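PDB 5XFM: alpha-glucosidase, which hydrolyses beta-L-arabinopyranosides and alpha-galactosides, as a bifunctional member of glycoside hydrolase family 97. Local coordinates for residues A[516-527]-A[543-554]; A[563-571]-A[581-592]. The protein carries 1 engineered substitution. All blocks are in the same frame, centred on the assembly; numbering follows the deposited sequence.

Contact 1 (A[516-527]-A[543-554]); sequences LATTVLLQNPVQ and CMDFMKRVPTTW
F546 turns the edge of its ring to T519, whose OG1 lies near the ring plane, 3.3 Å from F546 CE2. That hydroxyl is already engaged: held between its own backbone N and carbonyl carbon (chi1 68°), T519 OG1 donates in the carbonyl plane to L516 O at 2.6 Å. The same rotation turns T519 CG2 to within 3.7 Å of M547 SD. L516 and F546 run antiparallel alongside one another, with L516 CD2 3.9 Å from F546 CD2, while the CD1 branch of L516 meets the sulfur of C543. The two helical segments run nearly parallel, 18° apart, in a family whose catalytic region belongs to the TIM-barrel clan; strand 526-528, following the first helix, lies beside strand 295-299 at one end of the parallel sheet. In the adjoining loops, T552 carries the contact. Its OG1 donates to P525 O at 2.6 Å, approaching tilted from the carbonyl plane, and its CG2 lies 3.6 Å from Q527 CG. W554 receives Q523 at its edge, CG standing 3.9 Å from W554 CD1, with amide and indole planes 85° apart. One water accepts from Q523 NE2 and donates to T552 O.

Contact 2 (A[563-571]-A[581-592]); sequences YPGKYVVLA and AAVNAGKEPLKL
V568 and V583 form a hydrogen-bonded pair near the open end of this antiparallel hairpin: V568 N reaches V583 O at 3.0 Å, and V583 N returns the bond to V568 O. L570 and A581 repeat the pattern with a second reciprocal pair, A581 N bonding to L570 O at 2.9 Å. The ladder runs one step past the strands, where A585 N donates to K566 O at 2.7 Å. Between these pairs lie weaker CA-H...O contacts, such as A582 CA to V568 O at 3.0 Å. A classic beta bulge, K566 and Y567 opposite Y563, joins strand 556-563 to the hairpin.

A second set of polar bonds shapes the turn after strand 577-584. N584 OD1 accepts from G586 N at 2.7 Å, an Asx turn, although the donor stands above the carbonyl plane; N584 ND2 reaches ahead to E588 O and also to I632 O.

Apolar contacts divide between the two faces. V568 CG1 and V583 CG2 are 3.6 Å apart, the two valines projecting together from the same face. On the other face, L590 lies across Y567. A chi1 of 73° puts Y567 CG between the backbone N and the carbonyl carbon; L590 CD2 comes within 3.5 Å of Y567 CB, and L590 CD1 lies over one face of the ring towards its rim, with Y563 N over the opposite face. The tyrosine hydroxyl bonds to D561. Next along, V569 and L592 meet tip to tip, V569 CG2 3.9 Å from L592 CD2, and A582 packs beside V569.

The hairpin is thus covered twice within the C-terminal beta domain: strands 590-595 and 627-632 lie against the Y567, V569 and A582 face, while helix 512-521 packs on L570, A581 and V583.

Followed from the N terminus, the chain enters contact 1 along helix 512-521, passes through strand 526-528 and helix 541-549, and closes that loop by W554. Only then does it run through strand 556-563 into contact 2, which closes the shorter excursion round hairpin 567-574/577-584 and goes on to strand 590-595. The two contacts are therefore in series, neither nested nor crossed, and their centres lie about 19 Å apart. They nevertheless touch: L521 packs on L570 and V583, and V520 on A581. Helix 512-521 thus serves both, tying the final part of the catalytic family region to the C-terminal beta sheet, with R572 of the hairpin bonding to V520 O and L521 O.

Contact 1 (A[516-527]-A[543-554])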
loop_
_atom_site.group_PDB
_atom_site.type_symbol
_atom_site.label_atom_id
_atom_site.label_comp_id
_atom_site.label_asym_id
_atom_site.label_seq_id
_atom_site.Cartn_x
_atom_site.Cartn_y
_atom_site.Cartn_z
ATOM N N LEU A 516 9.121 5.564 -17.483
ATOM C CA LEU A 516 9.333 4.146 -17.750
ATOM C C LEU A 516 9.840 3.439 -16.479
ATOM O O LEU A 516 9.350 2.369 -16.105
ATOM C CB LEU A 516 10.305 3.967 -18.924
ATOM C CG LEU A 516 9.905 4.610 -20.268
ATOM C CD1 LEU A 516 10.897 4.268 -21.370
ATOM C CD2 LEU A 516 8.488 4.247 -20.711
ATOM N N ALA A 517 10.806 4.068 -15.813
ATOM C CA ALA A 517 11.357 3.580 -14.554
ATOM C C ALA A 517 10.269 3.430 -13.502
ATOM O O ALA A 517 10.315 2.533 -12.658
ATOM C CB ALA A 517 12.446 4.520 -14.052
ATOM N N THR A 518 9.294 4.329 -13.557
ATOM C CA THR A 518 8.190 4.331 -12.607
ATOM C C THR A 518 7.283 3.090 -12.745
ATOM O O THR A 518 6.617 2.689 -11.790
ATOM C CB THR A 518 7.373 5.645 -12.782
ATOM O OG1 THR A 518 7.944 6.671 -11.961
ATOM C CG2 THR A 518 5.907 5.479 -12.422
ATOM N N THR A 519 7.292 2.446 -13.909
ATOM C CA THR A 519 6.530 1.206 -14.073
ATOM C C THR A 519 7.165 0.051 -13.295
ATOM O O THR A 519 6.506 -0.939 -12.965
ATOM C CB THR A 519 6.382 0.812 -15.568
ATOM O OG1 THR A 519 7.656 0.446 -16.117
ATOM C CG2 THR A 519 5.785 1.973 -16.367
ATOM N N VAL A 520 8.449 0.187 -12.995
ATOM C CA VAL A 520 9.148 -0.812 -12.211
ATOM C C VAL A 520 9.169 -0.419 -10.733
ATOM O O VAL A 520 9.053 -1.271 -9.849
ATOM C CB VAL A 520 10.578 -1.013 -12.737
ATOM C CG1 VAL A 520 11.322 -2.016 -11.882
ATOM C CG2 VAL A 520 10.535 -1.485 -14.181
ATOM N N LEU A 521 9.315 0.874 -10.469
ATOM C CA LEU A 521 9.352 1.366 -9.098
ATOM C C LEU A 521 8.043 1.140 -8.341
ATOM O O LEU A 521 8.062 0.717 -7.189
ATOM C CB LEU A 521 9.694 2.855 -9.080
ATOM C CG LEU A 521 11.112 3.189 -9.545
ATOM C CD1 LEU A 521 11.333 4.696 -9.573
ATOM C CD2 LEU A 521 12.142 2.501 -8.669
ATOM N N LEU A 522 6.913 1.417 -8.988
ATOM C CA LEU A 522 5.612 1.350 -8.319
ATOM C C LEU A 522 4.848 0.069 -8.683
ATOM O O LEU A 522 4.460 -0.122 -9.837
ATOM C CB LEU A 522 4.776 2.590 -8.676
ATOM C CG LEU A 522 5.479 3.952 -8.564
ATOM C CD1 LEU A 522 4.517 5.111 -8.807
ATOM C CD2 LEU A 522 6.171 4.109 -7.215
ATOM N N GLN A 523 4.589 -0.771 -7.682
ATOM C CA GLN A 523 4.029 -2.110 -7.897
ATOM C C GLN A 523 2.510 -2.201 -7.684
ATOM O O GLN A 523 1.967 -1.698 -6.692
ATOM C CB GLN A 523 4.746 -3.114 -6.977
ATOM C CG GLN A 523 4.178 -4.527 -6.976
ATOM C CD GLN A 523 3.094 -4.699 -5.923
ATOM O OE1 GLN A 523 3.202 -4.169 -4.813
ATOM N NE2 GLN A 523 2.039 -5.430 -6.268
ATOM N N ASN A 524 1.836 -2.827 -8.647
ATOM C CA ASN A 524 0.424 -3.204 -8.538
ATOM C C ASN A 524 0.114 -4.264 -9.600
ATOM O O ASN A 524 0.519 -4.117 -10.755
ATOM C CB ASN A 524 -0.491 -1.985 -8.693
ATOM C CG ASN A 524 -1.905 -2.238 -8.173
ATOM O OD1 ASN A 524 -2.778 -2.702 -8.907
ATOM N ND2 ASN A 524 -2.127 -1.941 -6.900
ATOM N N PRO A 525 -0.618 -5.326 -9.221
ATOM C CA PRO A 525 -0.838 -6.500 -10.079
ATOM C C PRO A 525 -1.553 -6.176 -11.399
ATOM O O PRO A 525 -1.187 -6.689 -12.458
ATOM C CB PRO A 525 -1.732 -7.400 -9.215
ATOM C CG PRO A 525 -1.616 -6.873 -7.838
ATOM C CD PRO A 525 -1.361 -5.427 -7.956
ATOM N N VAL A 526 -2.566 -5.324 -11.321
ATOM C CA VAL A 526 -3.270 -4.847 -12.505
ATOM C C VAL A 526 -2.954 -3.367 -12.699
ATOM O O VAL A 526 -3.459 -2.520 -11.963
ATOM C CB VAL A 526 -4.796 -5.056 -12.380
ATOM C CG1 VAL A 526 -5.532 -4.403 -13.541
ATOM C CG2 VAL A 526 -5.126 -6.541 -12.297
ATOM N N GLN A 527 -2.104 -3.059 -13.673
ATOM C CA GLN A 527 -1.697 -1.676 -13.900
ATOM C C GLN A 527 -2.533 -1.013 -14.981
ATOM O O GLN A 527 -2.491 -1.410 -16.144
ATOM C CB GLN A 527 -0.217 -1.590 -14.287
ATOM C CG GLN A 527 0.783 -2.019 -13.211
ATOM C CD GLN A 527 1.033 -0.969 -12.141
ATOM O OE1 GLN A 527 0.151 -0.185 -11.791
ATOM N NE2 GLN A 527 2.253 -0.944 -11.623
ATOM N N CYS A 543 10.092 4.047 -26.106
ATOM C CA CYS A 543 9.248 4.108 -24.916
ATOM C C CYS A 543 8.022 3.203 -25.059
ATOM O O CYS A 543 7.723 2.390 -24.182
ATOM C CB CYS A 543 8.813 5.546 -24.634
ATOM S SG CYS A 543 10.174 6.662 -24.210
ATOM N N MET A 544 7.317 3.341 -26.174
ATOM C CA MET A 544 6.107 2.562 -26.389
ATOM C C MET A 544 6.432 1.082 -26.546
ATOM O O MET A 544 5.653 0.214 -26.129
ATOM C CB MET A 544 5.363 3.091 -27.610
ATOM C CG MET A 544 4.985 4.548 -27.463
ATOM S SD MET A 544 4.049 4.809 -25.946
ATOM C CE MET A 544 2.554 3.881 -26.320
ATOM N N ASP A 545 7.603 0.812 -27.118
ATOM C CA ASP A 545 8.109 -0.545 -27.255
ATOM C C ASP A 545 8.349 -1.147 -25.886
ATOM O O ASP A 545 7.986 -2.297 -25.640
ATOM C CB ASP A 545 9.396 -0.588 -28.086
ATOM C CG ASP A 545 9.134 -0.472 -29.579
ATOM O OD1 ASP A 545 8.056 -0.913 -30.030
ATOM O OD2 ASP A 545 10.012 0.036 -30.306
ATOM N N PHE A 546 8.974 -0.380 -24.997
ATOM C CA PHE A 546 9.151 -0.854 -23.632
ATOM C C PHE A 546 7.798 -1.154 -22.986
ATOM O O PHE A 546 7.602 -2.226 -22.404
ATOM C CB PHE A 546 9.894 0.163 -22.771
ATOM C CG PHE A 546 9.889 -0.181 -21.299
ATOM C CD1 PHE A 546 10.814 -1.076 -20.783
ATOM C CD2 PHE A 546 8.940 0.352 -20.445
ATOM C CE1 PHE A 546 10.804 -1.409 -19.443
ATOM C CE2 PHE A 546 8.924 0.018 -19.104
ATOM C CZ PHE A 546 9.856 -0.858 -18.603
ATOM N N MET A 547 6.870 -0.202 -23.093
ATOM C CA MET A 547 5.568 -0.333 -22.438
ATOM C C MET A 547 4.816 -1.554 -22.956
ATOM O O MET A 547 3.964 -2.107 -22.262
ATOM C CB MET A 547 4.733 0.931 -22.619
ATOM C CG MET A 547 5.258 2.104 -21.812
ATOM S SD MET A 547 5.443 1.679 -20.071
ATOM C CE MET A 547 3.743 1.392 -19.596
ATOM N N LYS A 548 5.126 -1.966 -24.180
ATOM C CA LYS A 548 4.558 -3.199 -24.708
ATOM C C LYS A 548 5.041 -4.455 -23.958
ATOM O O LYS A 548 4.346 -5.472 -23.939
ATOM C CB LYS A 548 4.861 -3.323 -26.200
ATOM C CG LYS A 548 3.881 -2.558 -27.080
ATOM C CD LYS A 548 4.454 -2.302 -28.464
ATOM C CE LYS A 548 3.349 -2.193 -29.511
ATOM N NZ LYS A 548 3.291 -0.848 -30.151
ATOM N N ARG A 549 6.222 -4.394 -23.346
ATOM C CA ARG A 549 6.796 -5.568 -22.680
ATOM C C ARG A 549 6.794 -5.482 -21.159
ATOM O O ARG A 549 7.285 -6.393 -20.490
ATOM C CB ARG A 549 8.237 -5.801 -23.145
ATOM C CG ARG A 549 8.413 -5.895 -24.650
ATOM C CD ARG A 549 9.806 -6.388 -25.019
ATOM N NE ARG A 549 10.416 -5.561 -26.059
ATOM C CZ ARG A 549 11.586 -4.936 -25.934
ATOM N NH1 ARG A 549 12.292 -5.051 -24.814
ATOM N NH2 ARG A 549 12.056 -4.200 -26.934
ATOM N N VAL A 550 6.247 -4.402 -20.611
ATOM C CA VAL A 550 6.284 -4.193 -19.164
ATOM C C VAL A 550 5.550 -5.285 -18.363
ATOM O O VAL A 550 4.425 -5.674 -18.687
ATOM C CB VAL A 550 5.712 -2.783 -18.797
ATOM C CG1 VAL A 550 4.214 -2.697 -19.053
ATOM C CG2 VAL A 550 6.044 -2.419 -17.358
ATOM N N PRO A 551 6.211 -5.805 -17.319
ATOM C CA PRO A 551 5.561 -6.741 -16.397
ATOM C C PRO A 551 4.839 -5.995 -15.280
ATOM O O PRO A 551 5.119 -4.814 -15.063
ATOM C CB PRO A 551 6.726 -7.575 -15.851
ATOM C CG PRO A 551 7.986 -6.798 -16.173
ATOM C CD PRO A 551 7.630 -5.592 -16.991
ATOM N N THR A 552 3.899 -6.657 -14.611
ATOM C CA THR A 552 3.211 -6.045 -13.476
ATOM C C THR A 552 3.319 -6.935 -12.231
ATOM O O THR A 552 2.857 -6.564 -11.158
ATOM C CB THR A 552 1.715 -5.757 -13.775
ATOM O OG1 THR A 552 0.977 -6.981 -13.854
ATOM C CG2 THR A 552 1.558 -4.978 -15.073
ATOM N N THR A 553 3.914 -8.115 -12.387
ATOM C CA THR A 553 4.063 -9.066 -11.281
ATOM C C THR A 553 5.528 -9.456 -11.113
ATOM O O THR A 553 6.301 -9.416 -12.071
ATOM C CB THR A 553 3.230 -10.338 -11.507
ATOM O OG1 THR A 553 3.654 -10.973 -12.718
ATOM C CG2 THR A 553 1.747 -9.993 -11.609
ATOM N N TRP A 554 5.914 -9.855 -9.905
ATOM C CA TRP A 554 7.329 -10.054 -9.625
ATOM C C TRP A 554 7.628 -11.298 -8.803
ATOM O O TRP A 554 6.803 -11.755 -8.017
ATOM C CB TRP A 554 7.880 -8.823 -8.907
ATOM C CG TRP A 554 7.495 -7.538 -9.576
ATOM C CD1 TRP A 554 6.521 -6.668 -9.178
ATOM C CD2 TRP A 554 8.064 -6.983 -10.768
ATOM N NE1 TRP A 554 6.454 -5.603 -10.040
ATOM C CE2 TRP A 554 7.391 -5.770 -11.025
ATOM C CE3 TRP A 554 9.080 -7.389 -11.639
ATOM C CZ2 TRP A 554 7.699 -4.961 -12.120
ATOM C CZ3 TRP A 554 9.388 -6.580 -12.726
ATOM C CH2 TRP A 554 8.699 -5.379 -12.953
HETATM O O HOH W 1 4.385 -2.690 -13.165
HETATM O O HOH W 2 2.613 -7.245 -8.671
HETATM O O HOH W 3 3.744 -3.845 -10.877
#

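Contact 2 (A[563-571]-A[581-592])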
loop_
_atom_site.group_PDB
_atom_site.type_symbol
_atom_site.label_atom_id
_atom_site.label_comp_id
_atom_site.label_asym_id
_atom_site.label_seq_id
_atom_site.Cartn_x
_atom_site.Cartn_y
_atom_site.Cartn_z
ATOM N N TYR A 563 17.381 7.160 -0.959
ATOM C CA TYR A 563 16.991 7.902 0.230
ATOM C C TYR A 563 15.618 8.495 -0.056
ATOM O O TYR A 563 15.404 9.099 -1.123
ATOM C CB TYR A 563 18.015 8.993 0.563
ATOM C CG TYR A 563 17.851 9.607 1.935
ATOM C CD1 TYR A 563 18.571 9.125 3.017
ATOM C CD2 TYR A 563 16.981 10.666 2.150
ATOM C CE1 TYR A 563 18.428 9.677 4.275
ATOM C CE2 TYR A 563 16.831 11.224 3.403
ATOM C CZ TYR A 563 17.560 10.723 4.461
ATOM O OH TYR A 563 17.423 11.269 5.714
ATOM N N PRO A 564 14.683 8.322 0.893
ATOM C CA PRO A 564 13.269 8.682 0.740
ATOM C C PRO A 564 13.066 10.148 0.392
ATOM O O PRO A 564 13.475 11.028 1.157
ATOM C CB PRO A 564 12.675 8.370 2.119
ATOM C CG PRO A 564 13.583 7.358 2.698
ATOM C CD PRO A 564 14.953 7.739 2.214
ATOM N N GLY A 565 12.428 10.391 -0.751
ATOM C CA GLY A 565 12.128 11.734 -1.214
ATOM C C GLY A 565 13.232 12.358 -2.049
ATOM O O GLY A 565 13.025 13.390 -2.691
ATOM N N LYS A 566 14.390 11.709 -2.088
ATOM C CA LYS A 566 15.546 12.261 -2.788
ATOM C C LYS A 566 15.875 11.432 -4.022
ATOM O O LYS A 566 15.944 11.961 -5.136
ATOM C CB LYS A 566 16.743 12.337 -1.844
ATOM C CG LYS A 566 16.642 13.501 -0.862
ATOM C CD LYS A 566 17.737 13.453 0.188
ATOM C CE LYS A 566 17.768 14.731 1.013
ATOM N NZ LYS A 566 17.128 14.561 2.347
ATOM N N TYR A 567 16.061 10.129 -3.839
ATOM C CA TYR A 567 16.322 9.271 -4.994
ATOM C C TYR A 567 16.042 7.822 -4.653
ATOM O O TYR A 567 16.015 7.454 -3.483
ATOM C CB TYR A 567 17.762 9.447 -5.495
ATOM C CG TYR A 567 18.839 8.831 -4.627
ATOM C CD1 TYR A 567 19.251 9.449 -3.452
ATOM C CD2 TYR A 567 19.472 7.653 -5.004
ATOM C CE1 TYR A 567 20.248 8.895 -2.663
ATOM C CE2 TYR A 567 20.471 7.096 -4.231
ATOM C CZ TYR A 567 20.852 7.719 -3.056
ATOM O OH TYR A 567 21.842 7.166 -2.279
ATOM N N VAL A 568 15.797 7.002 -5.667
ATOM C CA VAL A 568 15.532 5.593 -5.389
ATOM C C VAL A 568 16.033 4.687 -6.509
ATOM O O VAL A 568 15.872 4.982 -7.695
ATOM C CB VAL A 568 14.017 5.333 -5.132
ATOM C CG1 VAL A 568 13.179 5.685 -6.338
ATOM C CG2 VAL A 568 13.783 3.883 -4.722
ATOM N N VAL A 569 16.673 3.597 -6.096
ATOM C CA VAL A 569 17.246 2.597 -6.990
ATOM C C VAL A 569 16.891 1.191 -6.526
ATOM O O VAL A 569 17.372 0.745 -5.471
ATOM C CB VAL A 569 18.792 2.695 -7.056
ATOM C CG1 VAL A 569 19.335 1.827 -8.177
ATOM C CG2 VAL A 569 19.246 4.139 -7.214
ATOM N N LEU A 570 16.045 0.499 -7.289
ATOM C CA LEU A 570 15.688 -0.874 -6.933
ATOM C C LEU A 570 15.629 -1.807 -8.141
ATOM O O LEU A 570 15.363 -1.377 -9.267
ATOM C CB LEU A 570 14.366 -0.924 -6.156
ATOM C CG LEU A 570 13.027 -0.442 -6.696
ATOM C CD1 LEU A 570 12.320 -1.494 -7.556
ATOM C CD2 LEU A 570 12.165 -0.058 -5.513
ATOM N N ALA A 571 15.893 -3.087 -7.886
ATOM C CA ALA A 571 15.808 -4.115 -8.910
ATOM C C ALA A 571 14.714 -5.123 -8.592
ATOM O O ALA A 571 14.583 -5.582 -7.454
ATOM C CB ALA A 571 17.144 -4.819 -9.069
ATOM N N ALA A 581 15.631 -0.144 -11.873
ATOM C CA ALA A 581 15.053 1.160 -12.133
ATOM C C ALA A 581 15.534 2.153 -11.092
ATOM O O ALA A 581 15.615 1.832 -9.898
ATOM C CB ALA A 581 13.537 1.083 -12.143
ATOM N N ALA A 582 15.881 3.349 -11.553
ATOM C CA ALA A 582 16.318 4.399 -10.642
ATOM C C ALA A 582 15.789 5.750 -11.074
ATOM O O ALA A 582 15.709 6.030 -12.268
ATOM C CB ALA A 582 17.839 4.429 -10.551
ATOM N N VAL A 583 15.397 6.581 -10.109
ATOM C CA VAL A 583 15.063 7.973 -10.416
ATOM C C VAL A 583 15.638 8.944 -9.389
ATOM O O VAL A 583 15.930 8.571 -8.232
ATOM C CB VAL A 583 13.534 8.222 -10.498
ATOM C CG1 VAL A 583 12.890 7.394 -11.608
ATOM C CG2 VAL A 583 12.873 7.971 -9.148
ATOM N N ASN A 584 15.776 10.196 -9.827
ATOM C CA ASN A 584 16.384 11.250 -9.015
ATOM C C ASN A 584 15.475 12.466 -8.816
ATOM O O ASN A 584 15.114 13.151 -9.778
ATOM C CB ASN A 584 17.705 11.694 -9.654
ATOM C CG ASN A 584 18.339 12.883 -8.940
ATOM O OD1 ASN A 584 18.137 13.098 -7.740
ATOM N ND2 ASN A 584 19.114 13.665 -9.685
ATOM N N ALA A 585 15.140 12.754 -7.560
ATOM C CA ALA A 585 14.304 13.908 -7.241
ATOM C C ALA A 585 15.127 15.081 -6.723
ATOM O O ALA A 585 14.570 16.108 -6.334
ATOM C CB ALA A 585 13.238 13.533 -6.218
ATOM N N GLY A 586 16.446 14.929 -6.697
ATOM C CA GLY A 586 17.305 16.025 -6.279
ATOM C C GLY A 586 17.348 17.083 -7.364
ATOM O O GLY A 586 16.829 16.867 -8.461
ATOM N N LYS A 587 17.964 18.224 -7.076
ATOM C CA LYS A 587 18.143 19.248 -8.106
ATOM C C LYS A 587 19.571 19.268 -8.649
ATOM O O LYS A 587 19.846 19.926 -9.652
ATOM C CB LYS A 587 17.720 20.630 -7.599
ATOM C CG LYS A 587 16.302 20.978 -8.063
ATOM C CD LYS A 587 15.562 21.910 -7.125
ATOM C CE LYS A 587 14.074 21.553 -7.062
ATOM N NZ LYS A 587 13.793 20.079 -7.104
ATOM N N GLU A 588 20.468 18.519 -8.014
ATOM C CA GLU A 588 21.790 18.327 -8.590
ATOM C C GLU A 588 21.857 16.933 -9.191
ATOM O O GLU A 588 21.175 16.016 -8.726
ATOM C CB GLU A 588 22.915 18.512 -7.561
ATOM C CG GLU A 588 23.125 19.928 -7.051
ATOM C CD GLU A 588 24.039 19.973 -5.836
ATOM O OE1 GLU A 588 24.554 18.905 -5.440
ATOM O OE2 GLU A 588 24.300 21.082 -5.322
ATOM N N PRO A 589 22.695 16.766 -10.225
ATOM C CA PRO A 589 22.883 15.454 -10.846
ATOM C C PRO A 589 23.323 14.420 -9.825
ATOM O O PRO A 589 24.008 14.746 -8.855
ATOM C CB PRO A 589 23.974 15.714 -11.881
ATOM C CG PRO A 589 23.810 17.157 -12.229
ATOM C CD PRO A 589 23.440 17.821 -10.934
ATOM N N LEU A 590 22.939 13.175 -10.057
ATOM C CA LEU A 590 23.154 12.123 -9.082
ATOM C C LEU A 590 24.131 11.095 -9.616
ATOM O O LEU A 590 23.889 10.484 -10.653
ATOM C CB LEU A 590 21.827 11.461 -8.738
ATOM C CG LEU A 590 21.801 10.489 -7.567
ATOM C CD1 LEU A 590 21.993 11.185 -6.231
ATOM C CD2 LEU A 590 20.499 9.720 -7.611
ATOM N N LYS A 591 25.232 10.902 -8.897
ATOM C CA LYS A 591 26.266 9.983 -9.340
ATOM C C LYS A 591 26.254 8.688 -8.534
ATOM O O LYS A 591 26.407 8.697 -7.313
ATOM C CB LYS A 591 27.642 10.660 -9.235
ATOM C CG LYS A 591 28.762 9.991 -10.029
ATOM C CD LYS A 591 28.218 9.143 -11.167
ATOM C CE LYS A 591 29.324 8.553 -12.021
ATOM N NZ LYS A 591 28.768 7.825 -13.194
ATOM N N LEU A 592 26.057 7.575 -9.234
ATOM C CA LEU A 592 25.958 6.266 -8.605
ATOM C C LEU A 592 27.098 5.353 -9.016
ATOM O O LEU A 592 27.404 5.214 -10.207
ATOM C CB LEU A 592 24.640 5.562 -8.946
ATOM C CG LEU A 592 23.281 5.914 -8.339
ATOM C CD1 LEU A 592 23.172 7.373 -7.992
ATOM C CD2 LEU A 592 22.180 5.502 -9.304
#